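Local coordinates for putative Fe-S biosynthesis protein (Lactobacillus salivarius, PDB 2P2E), which is of unknown function but belongs to the iron-sulphur cluster biosynthesis family and may take part in cluster assembly, at residues Y60-E66 / Y76-K82; S22-L27 / S55-Y60; A11-L15 / N97-R101. All coordinates share one frame; numbering follows the deposited sequence.

Contact 1: Y60-E66 / Y76-K82; sequences YKKDYNE and YYKGYSK
Glu66 lies across the ring of Tyr77. Its CB sits over one ring face, offset toward the rim and 3.7 Å from the ring centroid, in a CH-pi contact. The rest of the glutamate is extended beyond CG and crosses the tyrosine at a slant, with its carboxylate plane turned 68° from the ring. There Glu66 OE1 comes to 2.7 Å from Tyr77 OH and also makes a long salt bridge, 3.6 Å, to Lys82 NZ. In Tyr77 the CG lies between the backbone N and the carbonyl carbon (chi1 68°), which swings the ring over Glu66. A leucine in place of Tyr77 would probably leave Glu66 CB without its aromatic face and open a gap beside it. In the backbone, Glu66 N gives a hydrogen bond of 3.0 Å to Tyr77 O, and Tyr77 N returns one of 2.9 Å to Glu66 O. One residue earlier, Asn65 OD1 accepts Gly79 N at 2.7 Å, in the carbonyl plane and on a lone pair.

Further out, Tyr64 and Lys78 run side by side in the same direction, with Lys78 CG over a face of the Tyr64 ring, 3.7 Å from Tyr64 CE1. Their polar ends continue to other residues: Tyr64 OH is hydrogen-bonded to Asp29, while Lys78 NZ reaches the Phe30 carbonyl and forms a salt bridge with Asp32. Tyr60 turns an edge to the face of Tyr76, ring centroids 5.6 Å apart, a T-shaped pair that also lies beside Val25. Tyr64 is the centre of an inverse gamma turn, after which Asn65 and Glu66 both face Tyr77, a classic beta bulge where strand 66-70 begins its antiparallel pairing with strand 75-77.

Contact 2: S22-L27 / S55-Y60; sequences SNAVLL and SKDMDY
Ser22 offers its carbonyl oxygen to the ammonium group of Lys56, with Lys56 NZ 2.7 Å from Ser22 O and approaching almost in line with the carbonyl bond (171°). Extended beyond CG, the lysine chain reaches from its own backbone to the Ser22 carbonyl. At Asn23 the backbone takes over: Asn23 O accepts Lys56 N at 3.1 Å, the donor tilted 33° from the carbonyl plane, and the same oxygen receives a CA-H...O contact from Ser55 CA. Two neighbouring carbonyls of the 22-27 segment thus hold Lys56 by its two ends.

Ala24 is paired with Ser55 as an antiparallel, non-hydrogen-bonded pair, their side chains on one face of the sheet. This is where strand 49-55 stops running beside strand 24-30. From Ser55 to Met58, a selenomethionine, the chain folds into a type I beta turn, closed by a bond from Met58 N to Ser55 O, and leaves the sheet.

Val25 uses both methyls against the 55-60 chain. CG1, anti to the backbone N (chi1 173°), stands over a face of the Tyr60 ring, 4.2 Å from its centroid. On the other branch, Val25 CG2 lies 3.6 Å from Lys56 CG, in the aliphatic part of the lysine, and 3.7 Å from Tyr60 OH. Leu27, two residues on, crosses Tyr60 at about a right angle and sets Leu27 CD2 at 4.0 Å from Tyr60 CD1, while Leu27 CD1 approaches Tyr60 CB. Around it Leu52, Val54 and Tyr64 pack on the same leucine.

Contact 3: A11-L15 / N97-R101; sequences AAKKL and NSLLR
Lys14 brings its ammonium group to the flat peptide of Ser98, where Lys14 NZ lies in the carbonyl plane, 2.7 Å from Ser98 O, and the C=O...N angle is 159°. Another planar group, the Asn97 amide, braces that loop from within: its OD1 accepts Leu99 N at 2.8 Å, in plane and on a lone pair, which makes an Asx turn. The peptide that receives Lys14 is therefore placed by a second-shell side chain just before it.

To reach this carbonyl, Lys14 leaves the helix with CG anti to its own backbone N (chi1 178°), stays extended as far as CE, and bends only at the last torsion (chi4 68°). On the way it slides past Leu100, which points in the opposite direction, and Lys14 CD rests 3.9 Å from Leu100 CD2. The same methyl touches Ala11 one helical turn earlier, with Ala11 CB at 3.7 Å from Leu100 CD2. The other branch, Leu100 CD1, faces Leu15 CD1 more loosely at 4.3 Å. Leu100 is thus set against three residues of the helix, while the lysine's charged end is carried past it to the loop.

Helix 9-19 here packs against strand 100-104, which runs between strands 108-118 and 88-93. Leu100 also meets Leu114 and Ile116 of the former and Ile91 of the latter, Lys14 touches Ile116, and Ala11 lies on Ile91.

In the fold
Contacts 1 and 2 adjoin one another: they share Tyr60, and Tyr76 packs on Val25 and Leu27 while Tyr76 N lies 2.9 Å from Leu26 O, a probable hydrogen bond between neighbouring strands 75-77 and 24-30. Both concern the loop joining strands 49-55 and 66-70, contact 2 where it leaves the sheet and contact 1 where it returns, and both are partly buried, mixing backbone pairing with aromatic packing. Contact 3 lies on the other side of the chain's centre from contact 1, about 23 Å away between centres. It is more buried, joins helix to sheet, and relies on aliphatic side chains with one lysine-carbonyl bond.

Contact 1: Y60-E66 / Y76-K82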
loop_
_atom_site.group_PDB
_atom_site.type_symbol
_atom_site.label_atom_id
_atom_site.label_comp_id
_atom_site.label_asym_id
_atom_site.label_seq_id
_atom_site.Cartn_x
_atom_site.Cartn_y
_atom_site.Cartn_z
ATOM N N TYR A 60 -2.391 9.196 10.177
ATOM C CA TYR A 60 -2.694 7.959 9.490
ATOM C C TYR A 60 -2.827 6.863 10.520
ATOM O O TYR A 60 -3.329 5.787 10.238
ATOM C CB TYR A 60 -1.544 7.619 8.549
ATOM C CG TYR A 60 -0.253 7.326 9.277
ATOM C CD1 TYR A 60 0.041 6.043 9.720
ATOM C CD2 TYR A 60 0.656 8.343 9.560
ATOM C CE1 TYR A 60 1.214 5.768 10.428
ATOM C CE2 TYR A 60 1.833 8.085 10.272
ATOM C CZ TYR A 60 2.107 6.792 10.706
ATOM O OH TYR A 60 3.265 6.515 11.419
ATOM N N LYS A 61 -2.347 7.132 11.721
ATOM C CA LYS A 61 -2.395 6.142 12.786
ATOM C C LYS A 61 -3.794 5.659 13.164
ATOM O O LYS A 61 -4.088 4.469 13.084
ATOM C CB LYS A 61 -1.702 6.692 14.035
ATOM C CG LYS A 61 -0.222 6.962 13.864
ATOM C CD LYS A 61 0.557 5.672 13.563
ATOM C CE LYS A 61 0.443 4.631 14.691
ATOM N NZ LYS A 61 1.181 3.344 14.396
ATOM N N LYS A 62 -4.648 6.579 13.589
ATOM C CA LYS A 62 -5.992 6.218 14.009
ATOM C C LYS A 62 -6.698 5.281 13.034
ATOM O O LYS A 62 -7.321 4.298 13.451
ATOM C CB LYS A 62 -6.827 7.476 14.223
ATOM C CG LYS A 62 -8.255 7.213 14.692
ATOM C CD LYS A 62 -8.900 8.493 15.251
ATOM C CE LYS A 62 -10.409 8.351 15.476
ATOM N NZ LYS A 62 -11.169 8.275 14.184
ATOM N N ASP A 63 -6.578 5.572 11.741
ATOM C CA ASP A 63 -7.217 4.762 10.711
ATOM C C ASP A 63 -6.387 3.554 10.274
ATOM O O ASP A 63 -6.847 2.424 10.353
ATOM C CB ASP A 63 -7.546 5.645 9.504
ATOM C CG ASP A 63 -8.432 6.824 9.873
ATOM O OD1 ASP A 63 -9.500 6.582 10.473
ATOM O OD2 ASP A 63 -8.065 7.986 9.569
ATOM N N TYR A 64 -5.176 3.794 9.796
ATOM C CA TYR A 64 -4.294 2.711 9.370
ATOM C C TYR A 64 -3.688 2.182 10.650
ATOM O O TYR A 64 -2.524 2.410 10.948
ATOM C CB TYR A 64 -3.239 3.281 8.444
ATOM C CG TYR A 64 -3.890 3.863 7.233
ATOM C CD1 TYR A 64 -4.183 3.062 6.143
ATOM C CD2 TYR A 64 -4.344 5.182 7.226
ATOM C CE1 TYR A 64 -4.917 3.545 5.072
ATOM C CE2 TYR A 64 -5.087 5.678 6.156
ATOM C CZ TYR A 64 -5.370 4.843 5.082
ATOM O OH TYR A 64 -6.117 5.281 4.022
ATOM N N ASN A 65 -4.524 1.467 11.390
ATOM C CA ASN A 65 -4.206 0.933 12.699
ATOM C C ASN A 65 -3.541 -0.424 12.775
ATOM O O ASN A 65 -3.279 -0.912 13.866
ATOM C CB ASN A 65 -5.489 0.885 13.510
ATOM C CG ASN A 65 -6.544 0.026 12.847
ATOM O OD1 ASN A 65 -6.631 -0.029 11.622
ATOM N ND2 ASN A 65 -7.354 -0.645 13.651
ATOM N N GLU A 66 -3.296 -1.056 11.638
ATOM C CA GLU A 66 -2.641 -2.350 11.673
ATOM C C GLU A 66 -1.416 -2.381 10.778
ATOM O O GLU A 66 -1.267 -1.558 9.873
ATOM C CB GLU A 66 -3.624 -3.463 11.323
ATOM C CG GLU A 66 -4.438 -3.895 12.539
ATOM C CD GLU A 66 -5.405 -5.033 12.250
ATOM O OE1 GLU A 66 -4.986 -6.036 11.627
ATOM O OE2 GLU A 66 -6.585 -4.927 12.662
ATOM N N TYR A 76 1.211 0.109 6.655
ATOM C CA TYR A 76 0.091 0.279 7.564
ATOM C C TYR A 76 -1.191 0.150 6.776
ATOM O O TYR A 76 -1.222 0.465 5.595
ATOM C CB TYR A 76 0.178 1.640 8.247
ATOM C CG TYR A 76 1.286 1.671 9.256
ATOM C CD1 TYR A 76 1.063 1.291 10.569
ATOM C CD2 TYR A 76 2.581 2.009 8.881
ATOM C CE1 TYR A 76 2.098 1.244 11.486
ATOM C CE2 TYR A 76 3.630 1.966 9.792
ATOM C CZ TYR A 76 3.377 1.583 11.092
ATOM O OH TYR A 76 4.410 1.554 11.999
ATOM N N TYR A 77 -2.245 -0.331 7.420
ATOM C CA TYR A 77 -3.521 -0.486 6.740
ATOM C C TYR A 77 -4.693 -0.411 7.704
ATOM O O TYR A 77 -4.544 -0.634 8.910
ATOM C CB TYR A 77 -3.564 -1.814 5.980
ATOM C CG TYR A 77 -3.594 -3.026 6.865
ATOM C CD1 TYR A 77 -4.777 -3.732 7.077
ATOM C CD2 TYR A 77 -2.438 -3.475 7.489
ATOM C CE1 TYR A 77 -4.806 -4.863 7.888
ATOM C CE2 TYR A 77 -2.455 -4.600 8.307
ATOM C CZ TYR A 77 -3.639 -5.288 8.497
ATOM O OH TYR A 77 -3.637 -6.399 9.292
ATOM N N LYS A 78 -5.861 -0.094 7.161
ATOM C CA LYS A 78 -7.057 0.007 7.972
ATOM C C LYS A 78 -7.438 -1.400 8.385
ATOM O O LYS A 78 -7.597 -2.281 7.543
ATOM C CB LYS A 78 -8.171 0.674 7.172
ATOM C CG LYS A 78 -7.831 2.104 6.800
ATOM C CD LYS A 78 -8.915 2.780 5.989
ATOM C CE LYS A 78 -8.952 2.278 4.567
ATOM N NZ LYS A 78 -9.753 3.187 3.699
ATOM N N GLY A 79 -7.554 -1.610 9.690
ATOM C CA GLY A 79 -7.899 -2.922 10.198
ATOM C C GLY A 79 -8.905 -3.688 9.368
ATOM O O GLY A 79 -8.580 -4.721 8.797
ATOM N N TYR A 80 -10.122 -3.164 9.277
ATOM C CA TYR A 80 -11.197 -3.814 8.537
ATOM C C TYR A 80 -10.870 -4.330 7.146
ATOM O O TYR A 80 -11.324 -5.400 6.774
ATOM C CB TYR A 80 -12.407 -2.886 8.451
ATOM C CG TYR A 80 -12.211 -1.657 7.596
ATOM C CD1 TYR A 80 -12.580 -1.655 6.256
ATOM C CD2 TYR A 80 -11.700 -0.482 8.139
ATOM C CE1 TYR A 80 -12.454 -0.510 5.474
ATOM C CE2 TYR A 80 -11.571 0.673 7.367
ATOM C CZ TYR A 80 -11.955 0.650 6.036
ATOM O OH TYR A 80 -11.865 1.798 5.281
ATOM N N SER A 81 -10.098 -3.588 6.368
ATOM C CA SER A 81 -9.783 -4.040 5.018
ATOM C C SER A 81 -9.026 -5.359 5.021
ATOM O O SER A 81 -8.801 -5.961 3.977
ATOM C CB SER A 81 -8.990 -2.969 4.259
ATOM O OG SER A 81 -7.880 -2.523 5.007
ATOM N N LYS A 82 -8.650 -5.808 6.208
ATOM C CA LYS A 82 -7.922 -7.060 6.370
ATOM C C LYS A 82 -8.721 -8.187 5.733
ATOM O O LYS A 82 -8.155 -9.183 5.278
ATOM C CB LYS A 82 -7.730 -7.333 7.861
ATOM C CG LYS A 82 -6.806 -8.473 8.207
ATOM C CD LYS A 82 -6.618 -8.531 9.729
ATOM C CE LYS A 82 -5.614 -9.614 10.154
ATOM N NZ LYS A 82 -5.435 -9.653 11.646
#

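Contact 2: S22-L27 / S55-Y60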
loop_
_atom_site.group_PDB
_atom_site.type_symbol
_atom_site.label_atom_id
_atom_site.label_comp_id
_atom_site.label_asym_id
_atom_site.label_seq_id
_atom_site.Cartn_x
_atom_site.Cartn_y
_atom_site.Cartn_z
ATOM N N SER A 22 13.311 8.835 5.555
ATOM C CA SER A 22 13.174 8.505 6.971
ATOM C C SER A 22 11.837 8.984 7.533
ATOM O O SER A 22 11.269 8.366 8.435
ATOM C CB SER A 22 14.293 9.170 7.775
ATOM O OG SER A 22 15.561 8.799 7.284
ATOM N N ASN A 23 11.350 10.094 6.987
ATOM C CA ASN A 23 10.106 10.706 7.429
ATOM C C ASN A 23 8.893 10.139 6.681
ATOM O O ASN A 23 7.774 10.656 6.805
ATOM C CB ASN A 23 10.192 12.221 7.207
ATOM C CG ASN A 23 9.482 13.014 8.290
ATOM O OD1 ASN A 23 8.453 13.665 8.043
ATOM N ND2 ASN A 23 10.030 12.967 9.505
ATOM N N ALA A 24 9.113 9.076 5.914
ATOM C CA ALA A 24 8.031 8.483 5.144
ATOM C C ALA A 24 7.500 7.156 5.681
ATOM O O ALA A 24 8.256 6.326 6.193
ATOM C CB ALA A 24 8.465 8.315 3.703
ATOM N N VAL A 25 6.188 6.981 5.530
ATOM C CA VAL A 25 5.457 5.797 5.958
ATOM C C VAL A 25 4.618 5.286 4.782
ATOM O O VAL A 25 4.056 6.064 4.022
ATOM C CB VAL A 25 4.515 6.128 7.149
ATOM C CG1 VAL A 25 3.629 4.936 7.483
ATOM C CG2 VAL A 25 5.334 6.523 8.358
ATOM N N LEU A 26 4.542 3.969 4.632
ATOM C CA LEU A 26 3.776 3.363 3.551
ATOM C C LEU A 26 2.438 2.824 4.013
ATOM O O LEU A 26 2.328 2.227 5.086
ATOM C CB LEU A 26 4.569 2.228 2.915
ATOM C CG LEU A 26 5.786 2.659 2.108
ATOM C CD1 LEU A 26 6.508 1.456 1.585
ATOM C CD2 LEU A 26 5.337 3.531 0.965
ATOM N N LEU A 27 1.423 3.030 3.185
ATOM C CA LEU A 27 0.100 2.552 3.505
ATOM C C LEU A 27 -0.493 1.732 2.374
ATOM O O LEU A 27 -0.389 2.095 1.202
ATOM C CB LEU A 27 -0.834 3.720 3.786
ATOM C CG LEU A 27 -0.390 4.789 4.773
ATOM C CD1 LEU A 27 -1.487 5.837 4.836
ATOM C CD2 LEU A 27 -0.129 4.195 6.145
ATOM N N SER A 55 3.729 11.238 5.514
ATOM C CA SER A 55 4.824 11.600 6.407
ATOM C C SER A 55 4.409 11.204 7.814
ATOM O O SER A 55 3.222 11.066 8.112
ATOM C CB SER A 55 5.090 13.103 6.362
ATOM O OG SER A 55 5.398 13.535 5.052
ATOM N N LYS A 56 5.390 11.032 8.685
ATOM C CA LYS A 56 5.108 10.632 10.049
ATOM C C LYS A 56 4.364 11.696 10.840
ATOM O O LYS A 56 4.071 11.494 12.016
ATOM C CB LYS A 56 6.411 10.250 10.743
ATOM C CG LYS A 56 7.115 9.099 10.041
ATOM C CD LYS A 56 8.399 8.678 10.741
ATOM C CE LYS A 56 8.989 7.428 10.095
ATOM N NZ LYS A 56 10.344 7.109 10.654
ATOM N N ASP A 57 4.042 12.818 10.207
ATOM C CA ASP A 57 3.314 13.874 10.908
ATOM C C ASP A 57 1.806 13.839 10.633
ATOM O O ASP A 57 1.005 14.283 11.458
ATOM C CB ASP A 57 3.874 15.261 10.545
ATOM C CG ASP A 57 4.000 15.471 9.044
ATOM O OD1 ASP A 57 4.996 14.995 8.461
ATOM O OD2 ASP A 57 3.100 16.104 8.443
HETATM N N MSE A 58 1.423 13.308 9.477
HETATM C CA MSE A 58 0.015 13.223 9.104
HETATM C C MSE A 58 -0.700 12.176 9.952
HETATM O O MSE A 58 -0.089 11.210 10.409
HETATM C CB MSE A 58 -0.086 12.900 7.611
HETATM C CG MSE A 58 0.383 14.056 6.728
HETATM SE SE MSE A 58 0.872 13.590 4.894
HETATM C CE MSE A 58 2.713 14.276 4.888
ATOM N N ASP A 59 -1.991 12.371 10.180
ATOM C CA ASP A 59 -2.745 11.431 10.999
ATOM C C ASP A 59 -3.246 10.205 10.246
ATOM O O ASP A 59 -4.373 10.171 9.762
ATOM C CB ASP A 59 -3.919 12.142 11.660
ATOM C CG ASP A 59 -4.757 11.205 12.504
ATOM O OD1 ASP A 59 -4.170 10.417 13.290
ATOM O OD2 ASP A 59 -6.004 11.263 12.384
ATOM N N TYR A 60 -2.391 9.196 10.177
ATOM C CA TYR A 60 -2.694 7.959 9.490
ATOM C C TYR A 60 -2.827 6.863 10.520
ATOM O O TYR A 60 -3.329 5.787 10.238
ATOM C CB TYR A 60 -1.544 7.619 8.549
ATOM C CG TYR A 60 -0.253 7.326 9.277
ATOM C CD1 TYR A 60 0.041 6.043 9.720
ATOM C CD2 TYR A 60 0.656 8.343 9.560
ATOM C CE1 TYR A 60 1.214 5.768 10.428
ATOM C CE2 TYR A 60 1.833 8.085 10.272
ATOM C CZ TYR A 60 2.107 6.792 10.706
ATOM O OH TYR A 60 3.265 6.515 11.419
#

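Contact 3: A11-L15 / N97-R101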
loop_
_atom_site.group_PDB
_atom_site.type_symbol
_atom_site.label_atom_id
_atom_site.label_comp_id
_atom_site.label_asym_id
_atom_site.label_seq_id
_atom_site.Cartn_x
_atom_site.Cartn_y
_atom_site.Cartn_z
ATOM N N ALA A 11 10.363 -4.334 -7.762
ATOM C CA ALA A 11 9.346 -3.544 -7.084
ATOM C C ALA A 11 9.936 -2.697 -5.965
ATOM O O ALA A 11 9.546 -1.552 -5.767
ATOM C CB ALA A 11 8.260 -4.458 -6.533
ATOM N N ALA A 12 10.872 -3.265 -5.221
ATOM C CA ALA A 12 11.490 -2.522 -4.134
ATOM C C ALA A 12 12.257 -1.353 -4.726
ATOM O O ALA A 12 12.201 -0.246 -4.221
ATOM C CB ALA A 12 12.427 -3.420 -3.350
ATOM N N LYS A 13 12.964 -1.608 -5.815
ATOM C CA LYS A 13 13.735 -0.564 -6.466
ATOM C C LYS A 13 12.835 0.603 -6.842
ATOM O O LYS A 13 13.202 1.754 -6.638
ATOM C CB LYS A 13 14.429 -1.123 -7.715
ATOM C CG LYS A 13 15.402 -0.154 -8.402
ATOM C CD LYS A 13 16.518 0.302 -7.453
ATOM C CE LYS A 13 17.658 1.035 -8.189
ATOM N NZ LYS A 13 17.206 2.250 -8.961
ATOM N N LYS A 14 11.653 0.307 -7.372
ATOM C CA LYS A 14 10.716 1.351 -7.773
ATOM C C LYS A 14 10.132 2.092 -6.569
ATOM O O LYS A 14 9.554 3.174 -6.710
ATOM C CB LYS A 14 9.574 0.751 -8.593
ATOM C CG LYS A 14 8.521 1.760 -9.028
ATOM C CD LYS A 14 7.216 1.057 -9.386
ATOM C CE LYS A 14 6.163 2.020 -9.937
ATOM N NZ LYS A 14 6.545 2.553 -11.284
ATOM N N LEU A 15 10.277 1.499 -5.387
ATOM C CA LEU A 15 9.769 2.091 -4.160
ATOM C C LEU A 15 10.889 2.704 -3.351
ATOM O O LEU A 15 10.649 3.327 -2.323
ATOM C CB LEU A 15 9.063 1.030 -3.317
ATOM C CG LEU A 15 7.652 0.629 -3.763
ATOM C CD1 LEU A 15 7.185 -0.622 -3.025
ATOM C CD2 LEU A 15 6.709 1.791 -3.507
ATOM N N ASN A 97 3.450 -2.872 -18.229
ATOM C CA ASN A 97 3.412 -1.453 -17.921
ATOM C C ASN A 97 4.355 -1.219 -16.747
ATOM O O ASN A 97 4.974 -2.162 -16.254
ATOM C CB ASN A 97 1.974 -1.071 -17.567
ATOM C CG ASN A 97 1.385 -1.985 -16.517
ATOM O OD1 ASN A 97 1.820 -1.970 -15.361
ATOM N ND2 ASN A 97 0.410 -2.802 -16.908
ATOM N N SER A 98 4.472 0.020 -16.287
ATOM C CA SER A 98 5.377 0.308 -15.183
ATOM C C SER A 98 4.690 0.247 -13.830
ATOM O O SER A 98 5.230 0.738 -12.837
ATOM C CB SER A 98 6.001 1.689 -15.361
ATOM O OG SER A 98 5.015 2.708 -15.315
ATOM N N LEU A 99 3.504 -0.348 -13.780
ATOM C CA LEU A 99 2.775 -0.433 -12.523
ATOM C C LEU A 99 3.122 -1.658 -11.693
ATOM O O LEU A 99 3.709 -2.627 -12.190
ATOM C CB LEU A 99 1.276 -0.423 -12.792
ATOM C CG LEU A 99 0.669 0.931 -13.145
ATOM C CD1 LEU A 99 -0.757 0.730 -13.628
ATOM C CD2 LEU A 99 0.689 1.831 -11.929
ATOM N N LEU A 100 2.759 -1.609 -10.417
ATOM C CA LEU A 100 3.010 -2.725 -9.533
ATOM C C LEU A 100 1.817 -3.660 -9.552
ATOM O O LEU A 100 0.746 -3.313 -10.048
ATOM C CB LEU A 100 3.251 -2.243 -8.109
ATOM C CG LEU A 100 4.542 -1.466 -7.873
ATOM C CD1 LEU A 100 4.618 -1.047 -6.422
ATOM C CD2 LEU A 100 5.730 -2.319 -8.227
ATOM N N ARG A 101 2.012 -4.850 -9.001
ATOM C CA ARG A 101 0.961 -5.846 -8.946
ATOM C C ARG A 101 0.855 -6.374 -7.521
ATOM O O ARG A 101 1.859 -6.561 -6.851
ATOM C CB ARG A 101 1.296 -6.992 -9.896
ATOM C CG ARG A 101 0.220 -8.032 -9.988
ATOM C CD ARG A 101 0.776 -9.323 -10.557
ATOM N NE ARG A 101 1.431 -9.107 -11.839
ATOM C CZ ARG A 101 0.801 -8.704 -12.943
ATOM N NH1 ARG A 101 -0.515 -8.474 -12.920
ATOM N NH2 ARG A 101 1.491 -8.518 -14.071
#